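Local coordinates for protein major extracellular endoglucanase (Xanthomonas campestris pv. campestris, PDB 4TUF) that hydrolyses internal beta-1,4-glucosidic linkages in cellulose, lichenin and cereal beta-D-glucans through its TIM-barrel catalytic domain of glycoside hydrolase family 5, at residues A[171-176]-A[196-201]; A[235-240]-A[263-268]; A[64-69]-A[90-95]. All blocks are in the same frame, centred on the assembly; numbering follows the deposited sequence.

Contact 1. Residues A[171-176]-A[196-201]; sequences TDWNKA and EGITDN. With 2HP (dihydrogenphosphate ion), chain H.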
loop_
_atom_site.group_PDB
_atom_site.type_symbol
_atom_site.label_atom_id
_atom_site.label_comp_id
_atom_site.label_asym_id
_atom_site.label_seq_id
_atom_site.Cartn_x
_atom_site.Cartn_y
_atom_site.Cartn_z
ATOM N N THR A 171 5.281 -18.879 11.351
ATOM C CA THR A 171 4.083 -18.241 10.816
ATOM C C THR A 171 3.746 -16.884 11.442
ATOM O O THR A 171 2.883 -16.170 10.934
ATOM C CB THR A 171 2.852 -19.154 10.986
ATOM O OG1 THR A 171 2.657 -19.448 12.374
ATOM C CG2 THR A 171 3.031 -20.451 10.218
ATOM N N ASP A 172 4.408 -16.528 12.539
ATOM C CA ASP A 172 4.078 -15.287 13.239
ATOM C C ASP A 172 4.567 -14.047 12.490
ATOM O O ASP A 172 5.742 -13.688 12.550
ATOM C CB ASP A 172 4.654 -15.294 14.658
ATOM C CG ASP A 172 3.759 -16.023 15.651
ATOM O OD1 ASP A 172 2.600 -16.341 15.298
ATOM O OD2 ASP A 172 4.213 -16.268 16.791
ATOM N N TRP A 173 3.642 -13.386 11.804
ATOM C CA TRP A 173 3.942 -12.177 11.050
ATOM C C TRP A 173 4.468 -11.046 11.927
ATOM O O TRP A 173 5.309 -10.256 11.489
ATOM C CB TRP A 173 2.696 -11.709 10.296
ATOM C CG TRP A 173 2.799 -10.323 9.740
ATOM C CD1 TRP A 173 1.930 -9.294 9.950
ATOM C CD2 TRP A 173 3.830 -9.808 8.884
ATOM N NE1 TRP A 173 2.350 -8.171 9.281
ATOM C CE2 TRP A 173 3.515 -8.457 8.619
ATOM C CE3 TRP A 173 4.988 -10.354 8.319
ATOM C CZ2 TRP A 173 4.319 -7.643 7.820
ATOM C CZ3 TRP A 173 5.788 -9.543 7.521
ATOM C CH2 TRP A 173 5.449 -8.203 7.282
ATOM N N ASN A 174 3.980 -10.963 13.163
ATOM C CA ASN A 174 4.394 -9.883 14.059
ATOM C C ASN A 174 5.900 -9.888 14.310
ATOM O O ASN A 174 6.546 -8.845 14.275
ATOM C CB ASN A 174 3.646 -9.964 15.391
ATOM C CG ASN A 174 3.757 -11.323 16.038
ATOM O OD1 ASN A 174 3.537 -12.348 15.389
ATOM N ND2 ASN A 174 4.107 -11.345 17.323
ATOM N N LYS A 175 6.459 -11.069 14.543
ATOM C CA LYS A 175 7.885 -11.180 14.808
ATOM C C LYS A 175 8.709 -10.930 13.550
ATOM O O LYS A 175 9.783 -10.324 13.608
ATOM C CB LYS A 175 8.208 -12.553 15.389
ATOM C CG LYS A 175 7.390 -12.886 16.622
ATOM C CD LYS A 175 7.534 -11.821 17.699
ATOM C CE LYS A 175 8.867 -11.918 18.412
ATOM N NZ LYS A 175 8.888 -11.032 19.608
ATOM N N ALA A 176 8.208 -11.397 12.411
ATOM C CA ALA A 176 8.888 -11.171 11.144
ATOM C C ALA A 176 8.909 -9.681 10.805
ATOM O O ALA A 176 9.864 -9.189 10.206
ATOM C CB ALA A 176 8.230 -11.959 10.042
ATOM N N GLU A 196 1.164 -4.296 7.876
ATOM C CA GLU A 196 -0.196 -4.673 7.537
ATOM C C GLU A 196 -0.686 -5.768 8.461
ATOM O O GLU A 196 0.093 -6.397 9.190
ATOM C CB GLU A 196 -0.285 -5.135 6.083
ATOM C CG GLU A 196 0.244 -4.119 5.075
ATOM C CD GLU A 196 0.196 -4.645 3.652
ATOM O OE1 GLU A 196 -0.754 -5.399 3.340
ATOM O OE2 GLU A 196 1.115 -4.321 2.861
ATOM N N GLY A 197 -1.990 -5.999 8.425
ATOM C CA GLY A 197 -2.574 -7.048 9.222
ATOM C C GLY A 197 -2.424 -8.406 8.568
ATOM O O GLY A 197 -1.695 -8.575 7.590
ATOM N N ILE A 198 -3.113 -9.386 9.137
ATOM C CA ILE A 198 -3.148 -10.727 8.592
ATOM C C ILE A 198 -4.606 -11.046 8.288
ATOM O O ILE A 198 -5.418 -10.129 8.149
ATOM C CB ILE A 198 -2.549 -11.741 9.574
ATOM C CG1 ILE A 198 -3.332 -11.723 10.888
ATOM C CG2 ILE A 198 -1.084 -11.401 9.833
ATOM C CD1 ILE A 198 -3.062 -12.912 11.779
ATOM N N THR A 199 -4.948 -12.324 8.177
ATOM C CA THR A 199 -6.356 -12.686 8.064
ATOM C C THR A 199 -6.837 -13.350 9.357
ATOM O O THR A 199 -6.790 -12.727 10.420
ATOM C CB THR A 199 -6.621 -13.591 6.839
ATOM O OG1 THR A 199 -5.652 -14.640 6.778
ATOM C CG2 THR A 199 -6.528 -12.767 5.575
ATOM N N ASP A 200 -7.308 -14.594 9.270
ATOM C CA ASP A 200 -7.764 -15.323 10.458
ATOM C C ASP A 200 -6.595 -15.666 11.378
ATOM O O ASP A 200 -5.505 -16.002 10.911
ATOM C CB ASP A 200 -8.495 -16.608 10.065
ATOM C CG ASP A 200 -9.931 -16.366 9.633
ATOM O OD1 ASP A 200 -10.347 -15.191 9.532
ATOM O OD2 ASP A 200 -10.647 -17.360 9.384
ATOM N N ASN A 201 -6.828 -15.589 12.685
ATOM C CA ASN A 201 -5.789 -15.900 13.660
ATOM C C ASN A 201 -6.299 -16.825 14.772
ATOM O O ASN A 201 -7.427 -16.687 15.242
ATOM C CB ASN A 201 -5.237 -14.607 14.256
ATOM C CG ASN A 201 -3.874 -14.792 14.877
ATOM O OD1 ASN A 201 -2.933 -15.203 14.203
ATOM N ND2 ASN A 201 -3.753 -14.473 16.164
HETATM P P 2HP H . 7.862 -16.477 18.357
HETATM O O1 2HP H . 9.263 -16.072 17.949
HETATM O O2 2HP H . 7.340 -15.542 19.430
HETATM O O3 2HP H . 6.944 -16.408 17.161
HETATM O O4 2HP H . 7.900 -17.898 18.878
#

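Contact 2. Residues A[235-240]-A[263-268]; sequences PHVYGP and RHFGQF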
loop_
_atom_site.group_PDB
_atom_site.type_symbol
_atom_site.label_atom_id
_atom_site.label_comp_id
_atom_site.label_asym_id
_atom_site.label_seq_id
_atom_site.Cartn_x
_atom_site.Cartn_y
_atom_site.Cartn_z
ATOM N N PRO A 235 -3.453 -1.429 7.132
ATOM C CA PRO A 235 -4.210 -2.582 6.647
ATOM C C PRO A 235 -4.872 -2.301 5.302
ATOM O O PRO A 235 -4.900 -1.156 4.845
ATOM C CB PRO A 235 -5.261 -2.787 7.736
ATOM C CG PRO A 235 -5.485 -1.425 8.276
ATOM C CD PRO A 235 -4.145 -0.743 8.238
ATOM N N HIS A 236 -5.396 -3.347 4.679
ATOM C CA HIS A 236 -6.147 -3.205 3.447
ATOM C C HIS A 236 -7.612 -3.529 3.705
ATOM O O HIS A 236 -7.940 -4.284 4.621
ATOM C CB HIS A 236 -5.590 -4.127 2.360
ATOM C CG HIS A 236 -4.171 -3.838 1.983
ATOM N ND1 HIS A 236 -3.554 -4.435 0.905
ATOM C CD2 HIS A 236 -3.248 -3.015 2.538
ATOM C CE1 HIS A 236 -2.310 -3.997 0.815
ATOM N NE2 HIS A 236 -2.099 -3.134 1.793
ATOM N N VAL A 237 -8.492 -2.966 2.889
ATOM C CA VAL A 237 -9.896 -3.337 2.926
ATOM C C VAL A 237 -10.504 -3.134 1.542
ATOM O O VAL A 237 -10.182 -2.168 0.855
ATOM C CB VAL A 237 -10.666 -2.522 3.989
ATOM C CG1 VAL A 237 -10.393 -1.043 3.829
ATOM C CG2 VAL A 237 -12.157 -2.808 3.924
ATOM N N TYR A 238 -11.361 -4.060 1.122
ATOM C CA TYR A 238 -12.027 -3.953 -0.170
ATOM C C TYR A 238 -13.530 -4.193 -0.043
ATOM O O TYR A 238 -14.028 -4.521 1.041
ATOM C CB TYR A 238 -11.429 -4.942 -1.164
ATOM C CG TYR A 238 -9.925 -4.906 -1.224
ATOM C CD1 TYR A 238 -9.266 -4.045 -2.090
ATOM C CD2 TYR A 238 -9.161 -5.736 -0.412
ATOM C CE1 TYR A 238 -7.888 -4.006 -2.138
ATOM C CE2 TYR A 238 -7.785 -5.708 -0.459
ATOM C CZ TYR A 238 -7.155 -4.841 -1.327
ATOM O OH TYR A 238 -5.784 -4.805 -1.381
ATOM N N GLY A 239 -14.246 -4.021 -1.152
ATOM C CA GLY A 239 -15.691 -4.141 -1.164
ATOM C C GLY A 239 -16.207 -5.290 -2.012
ATOM O O GLY A 239 -15.455 -6.198 -2.373
ATOM N N PRO A 240 -17.502 -5.242 -2.349
ATOM C CA PRO A 240 -18.256 -6.337 -2.974
ATOM C C PRO A 240 -17.628 -6.910 -4.244
ATOM O O PRO A 240 -17.810 -8.100 -4.503
ATOM C CB PRO A 240 -19.604 -5.688 -3.297
ATOM C CG PRO A 240 -19.734 -4.588 -2.306
ATOM C CD PRO A 240 -18.345 -4.054 -2.126
ATOM N N ARG A 263 -13.757 -3.390 14.215
ATOM C CA ARG A 263 -13.159 -4.631 14.692
ATOM C C ARG A 263 -11.819 -4.963 14.038
ATOM O O ARG A 263 -10.848 -5.282 14.723
ATOM C CB ARG A 263 -14.117 -5.799 14.470
ATOM C CG ARG A 263 -13.542 -7.128 14.906
ATOM C CD ARG A 263 -14.634 -8.099 15.297
ATOM N NE ARG A 263 -15.386 -8.583 14.145
ATOM C CZ ARG A 263 -16.707 -8.719 14.126
ATOM N NH1 ARG A 263 -17.421 -8.395 15.196
ATOM N NH2 ARG A 263 -17.311 -9.174 13.037
ATOM N N HIS A 264 -11.804 -4.992 12.708
ATOM C CA HIS A 264 -10.609 -5.320 11.931
ATOM C C HIS A 264 -9.436 -4.341 11.994
ATOM O O HIS A 264 -8.300 -4.761 12.135
ATOM C CB HIS A 264 -10.986 -5.580 10.476
ATOM C CG HIS A 264 -11.821 -6.802 10.278
ATOM N ND1 HIS A 264 -12.546 -7.029 9.132
ATOM C CD2 HIS A 264 -12.051 -7.864 11.081
ATOM C CE1 HIS A 264 -13.184 -8.177 9.235
ATOM N NE2 HIS A 264 -12.900 -8.704 10.409
ATOM N N PHE A 265 -9.699 -3.043 11.901
ATOM C CA PHE A 265 -8.621 -2.073 12.030
ATOM C C PHE A 265 -8.910 -0.830 12.840
ATOM O O PHE A 265 -8.036 -0.238 13.386
ATOM C CB PHE A 265 -8.072 -1.675 10.661
ATOM C CG PHE A 265 -9.086 -1.110 9.740
ATOM C CD1 PHE A 265 -9.809 -1.922 8.953
ATOM C CD2 PHE A 265 -9.304 0.226 9.678
ATOM C CE1 PHE A 265 -10.740 -1.416 8.112
ATOM C CE2 PHE A 265 -10.239 0.748 8.846
ATOM C CZ PHE A 265 -10.960 -0.077 8.062
ATOM N N GLY A 266 -10.157 -0.422 12.845
ATOM C CA GLY A 266 -10.562 0.890 13.285
ATOM C C GLY A 266 -10.317 1.191 14.725
ATOM O O GLY A 266 -9.989 2.275 15.110
ATOM N N GLN A 267 -10.525 0.188 15.529
ATOM C CA GLN A 267 -10.361 0.314 16.975
ATOM C C GLN A 267 -8.943 0.715 17.388
ATOM O O GLN A 267 -8.712 1.112 18.533
ATOM C CB GLN A 267 -10.737 -1.002 17.657
ATOM C CG GLN A 267 -9.953 -2.193 17.129
ATOM C CD GLN A 267 -10.104 -3.424 17.992
ATOM O OE1 GLN A 267 -9.950 -3.364 19.211
ATOM N NE2 GLN A 267 -10.409 -4.551 17.365
ATOM N N PHE A 268 -7.995 0.609 16.459
ATOM C CA PHE A 268 -6.607 0.941 16.755
ATOM C C PHE A 268 -6.261 2.369 16.371
ATOM O O PHE A 268 -5.169 2.848 16.672
ATOM C CB PHE A 268 -5.665 -0.032 16.046
ATOM C CG PHE A 268 -5.799 -1.445 16.525
ATOM C CD1 PHE A 268 -5.165 -1.859 17.681
ATOM C CD2 PHE A 268 -6.577 -2.353 15.832
ATOM C CE1 PHE A 268 -5.295 -3.151 18.135
ATOM C CE2 PHE A 268 -6.709 -3.651 16.282
ATOM C CZ PHE A 268 -6.068 -4.048 17.437
#

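Contact 3. Residues A[64-69]-A[90-95]; sequences ATLRSD and QILDKV. With 2HP (dihydrogenphosphate ion), chain K; 2HP (dihydrogenphosphate ion), chain E; 2HP (dihydrogenphosphate ion), chain G.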
loop_
_atom_site.group_PDB
_atom_site.type_symbol
_atom_site.label_atom_id
_atom_site.label_comp_id
_atom_site.label_asym_id
_atom_site.label_seq_id
_atom_site.Cartn_x
_atom_site.Cartn_y
_atom_site.Cartn_z
ATOM N N ALA A 64 13.237 -9.203 -8.287
ATOM C CA ALA A 64 13.813 -9.205 -9.630
ATOM C C ALA A 64 14.050 -7.790 -10.165
ATOM O O ALA A 64 15.054 -7.532 -10.829
ATOM C CB ALA A 64 12.923 -9.979 -10.584
ATOM N N THR A 65 13.127 -6.880 -9.869
ATOM C CA THR A 65 13.241 -5.493 -10.313
ATOM C C THR A 65 14.493 -4.815 -9.747
ATOM O O THR A 65 15.089 -3.944 -10.390
ATOM C CB THR A 65 11.987 -4.688 -9.913
ATOM O OG1 THR A 65 10.865 -5.161 -10.667
ATOM C CG2 THR A 65 12.172 -3.206 -10.177
ATOM N N LEU A 66 14.905 -5.241 -8.554
ATOM C CA LEU A 66 16.035 -4.625 -7.867
ATOM C C LEU A 66 17.383 -5.159 -8.345
ATOM O O LEU A 66 18.429 -4.665 -7.924
ATOM C CB LEU A 66 15.917 -4.839 -6.359
ATOM C CG LEU A 66 14.605 -4.474 -5.665
ATOM C CD1 LEU A 66 14.692 -4.869 -4.201
ATOM C CD2 LEU A 66 14.297 -2.988 -5.813
ATOM N N ARG A 67 17.367 -6.165 -9.214
ATOM C CA ARG A 67 18.609 -6.754 -9.709
ATOM C C ARG A 67 19.156 -5.972 -10.900
ATOM O O ARG A 67 18.402 -5.381 -11.669
ATOM C CB ARG A 67 18.397 -8.222 -10.073
ATOM C CG ARG A 67 18.193 -9.105 -8.852
ATOM C CD ARG A 67 17.541 -10.439 -9.187
ATOM N NE ARG A 67 17.041 -11.088 -7.976
ATOM C CZ ARG A 67 16.119 -12.046 -7.965
ATOM N NH1 ARG A 67 15.593 -12.476 -9.109
ATOM N NH2 ARG A 67 15.721 -12.570 -6.809
ATOM N N SER A 68 20.477 -5.987 -11.039
ATOM C CA SER A 68 21.189 -5.059 -11.910
ATOM C C SER A 68 20.821 -5.164 -13.384
ATOM O O SER A 68 20.696 -4.144 -14.066
ATOM C CB SER A 68 22.699 -5.259 -11.755
ATOM O OG SER A 68 23.120 -4.943 -10.441
ATOM N N ASP A 69 20.646 -6.389 -13.871
ATOM C CA ASP A 69 20.466 -6.612 -15.302
ATOM C C ASP A 69 19.053 -7.049 -15.690
ATOM O O ASP A 69 18.825 -7.488 -16.816
ATOM C CB ASP A 69 21.475 -7.650 -15.792
ATOM C CG ASP A 69 21.598 -8.824 -14.847
ATOM O OD1 ASP A 69 20.750 -8.935 -13.932
ATOM O OD2 ASP A 69 22.539 -9.630 -15.013
ATOM N N GLN A 90 17.359 1.077 -12.953
ATOM C CA GLN A 90 17.623 2.461 -13.319
ATOM C C GLN A 90 16.334 3.219 -13.627
ATOM O O GLN A 90 16.285 4.439 -13.499
ATOM C CB GLN A 90 18.576 2.520 -14.510
ATOM C CG GLN A 90 19.968 2.011 -14.185
ATOM C CD GLN A 90 20.804 1.770 -15.423
ATOM O OE1 GLN A 90 20.277 1.653 -16.529
ATOM N NE2 GLN A 90 22.116 1.693 -15.244
ATOM N N ILE A 91 15.288 2.501 -14.020
ATOM C CA ILE A 91 14.009 3.151 -14.278
ATOM C C ILE A 91 13.321 3.446 -12.944
ATOM O O ILE A 91 12.726 4.508 -12.766
ATOM C CB ILE A 91 13.104 2.294 -15.194
ATOM C CG1 ILE A 91 13.757 2.138 -16.569
ATOM C CG2 ILE A 91 11.732 2.937 -15.361
ATOM C CD1 ILE A 91 12.926 1.346 -17.568
ATOM N N LEU A 92 13.427 2.514 -12.001
ATOM C CA LEU A 92 12.932 2.745 -10.649
ATOM C C LEU A 92 13.650 3.951 -10.049
ATOM O O LEU A 92 13.014 4.851 -9.495
ATOM C CB LEU A 92 13.128 1.505 -9.775
ATOM C CG LEU A 92 12.621 1.553 -8.329
ATOM C CD1 LEU A 92 11.135 1.886 -8.289
ATOM C CD2 LEU A 92 12.903 0.232 -7.595
ATOM N N ASP A 93 14.975 3.969 -10.181
ATOM C CA ASP A 93 15.777 5.092 -9.713
ATOM C C ASP A 93 15.243 6.407 -10.268
ATOM O O ASP A 93 15.055 7.375 -9.530
ATOM C CB ASP A 93 17.246 4.916 -10.113
ATOM C CG ASP A 93 17.957 3.855 -9.291
ATOM O OD1 ASP A 93 17.344 3.305 -8.344
ATOM O OD2 ASP A 93 19.142 3.583 -9.584
ATOM N N LYS A 94 14.982 6.422 -11.571
ATOM C CA LYS A 94 14.535 7.624 -12.264
ATOM C C LYS A 94 13.111 8.043 -11.872
ATOM O O LYS A 94 12.798 9.233 -11.823
ATOM C CB LYS A 94 14.621 7.407 -13.774
ATOM C CG LYS A 94 14.766 8.676 -14.582
ATOM C CD LYS A 94 15.089 8.356 -16.032
ATOM C CE LYS A 94 15.530 9.603 -16.777
ATOM N NZ LYS A 94 16.813 10.128 -16.229
ATOM N N VAL A 95 12.250 7.065 -11.600
ATOM C CA VAL A 95 10.869 7.357 -11.224
ATOM C C VAL A 95 10.781 7.938 -9.811
ATOM O O VAL A 95 10.082 8.926 -9.577
ATOM C CB VAL A 95 9.979 6.099 -11.319
ATOM C CG1 VAL A 95 8.623 6.360 -10.685
ATOM C CG2 VAL A 95 9.806 5.681 -12.772
HETATM P P 2HP K . 19.476 -7.560 -5.076
HETATM O O1 2HP K . 20.104 -6.480 -5.925
HETATM O O2 2HP K . 18.052 -7.800 -5.518
HETATM O O3 2HP K . 20.271 -8.835 -5.226
HETATM O O4 2HP K . 19.465 -7.123 -3.632
HETATM P P 2HP E . 15.497 13.173 -18.636
HETATM O O1 2HP E . 16.498 14.287 -18.436
HETATM O O2 2HP E . 14.518 13.545 -19.727
HETATM O O3 2HP E . 16.232 11.912 -19.028
HETATM O O4 2HP E . 14.743 12.945 -17.345
HETATM P P 2HP G . 18.215 -11.539 -3.470
HETATM O O1 2HP G . 18.758 -10.487 -2.528
HETATM O O2 2HP G . 16.708 -11.596 -3.352
HETATM O O3 2HP G . 18.567 -11.182 -4.896
HETATM O O4 2HP G . 18.824 -12.883 -3.125
#

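Contact 1. Residues A[171-176]-A[196-201]
With CG of W173 anti to the backbone N (chi1 167°), the indole leaves the first turn of helix 173-187 and reaches the loop 196-201, where its pyrrole side meets E196 and I198. CG2 of I198, turned beside its own backbone N, comes up obliquely to the ring. NE1 of W173 donates a hydrogen bond to the backbone carbonyl O of E196 at 2.9 Å. The bond is bent, with an N-H...O angle of 144°; the oxygen sits at the ring edge, somewhat off its plane, and the donor is tilted 30° from the carbonyl plane. Next to it, I198 CG2 lies 3.7 Å from W173 CD1, and the two side chains slide past each other in opposite directions. In the TIM barrel this ties the start of a helix to the loop that follows the next strand, 192-195, at the catalytic end. The carboxylate of E196 turns away from the indole: OE1 accepts from the backbone N of E157, the probable proton donor, and OE2 forms a salt bridge with R58. Farther out, D172 occupies the N-cap position without a capping bond; OD1 is held by T163 and T166, while OD2 lies 2.8 Å from O3 of a dihydrogenphosphate ion. The same ion rests against the aliphatic part of K175, whose NZ is paired with E178.

Contact 2. Residues A[235-240]-A[263-268]
P235 and F265 form the tighter part of this contact, their side chains crossing at about a right angle. CG of P235 lies 3.5 Å from F265 CB, with F265 CG next nearest, so the pyrrolidine packs against the root of the aromatic side chain. F265 CG stands between its backbone N and carbonyl carbon (chi1 58°), a torsion that carries the ring out over strand 231-238 to V237. There the fit is looser: V237 CB approaches F265 CE1 obliquely at 4.3 Å, with W261 and W293 also lying against the valine. The two segments share no hydrogen bond. They belong to a beta-alpha-beta unit of the TIM barrel, strand 231-238, helix 257-266 and strand 276-280, and L276 of the last strand touches P235, V237 and F265, adding to the buried apolar layer between helix and sheet. H236 points away from the helix, where its ND1 bonds to E157; Y238 OH bonds both to E157 and to E278, the probable nucleophile. Within segment 263-268, buried F268 bonds through its backbone N to F265 O at 3.2 Å. The solvent side of that segment is polar instead: exposed Q267 folds back so that its NE2 donates to R263 O at 2.8 Å, with R263 O in the plane of the amide.

Contact 3. Residues A[64-69]-A[90-95]
L66 and L92 meet through one methyl each, CD2 to CD2 at 3.9 Å, and the two side chains cross obliquely. L92 holds CG anti to its backbone N (chi1 -178°), which sends the isobutyl group from helix 88-102 toward the loop 64-69. The same methyl, L92 CD2, also faces T65 CG2, but more loosely, at 4.4 Å. No hydrogen bond joins the two segments.

The next shell sets these groups in place. L66 is backed by F61 at the end of strand 56-61 and by F138 and V139 of helix 129-143, whereas L92 leans on L59 and Y143, so the leucine pair lies in the layer between barrel strands and outer helices. T65 keeps its methyl turned to the helix while OG1 bonds to the backbone O of F27. R67 N bonds to A64 O (3.1 Å) within the loop, and on the helix D93 makes a salt bridge with R142 and a hydrogen bond to Y143 OH.

Charged side chains outside this layer meet bound dihydrogenphosphate ions. R67 stretches from CG to NE and offers a guanidinium edge to one ion, with a weak bond from NE to O3 at 3.4 Å; A64 N lies over one face of the group. A second ion lies beside R67 CG, its O2 at 3.6 Å. On the helix, K94 NZ stands 3.4 Å from O3 of a third ion. Q131 NE2 also donates a hydrogen bond to bound dihydrogenphosphate.

Methyl groups alone make the direct link, so exclusion of water and close fit probably account for its cohesion; R67 and K94 probably draw their anions mainly by charge, the one bond from R67 being weak.

Overall arrangement
Along the chain the contacts follow in series, contact 3, then 1, then 2, all within the one TIM-barrel catalytic domain. Contact 3 joins the loop after strand 56-61 to helix 88-102, away from the annotated sites, with its centre about 29 Å from that of contact 1 and about 33 Å from that of contact 2; contacts 2 and 3 fall on opposite sides of the chain's centre. Contacts 1 and 2 are neighbours, about 15 Å apart between centres, contact 1 in the loop after strand 192-195, contact 2 on the adjacent parallel strand 231-238. They touch where E196 OE1 lies 3.1 Å from H236 NE2, so these two contacts flank the probable active site, which contact 3 does not.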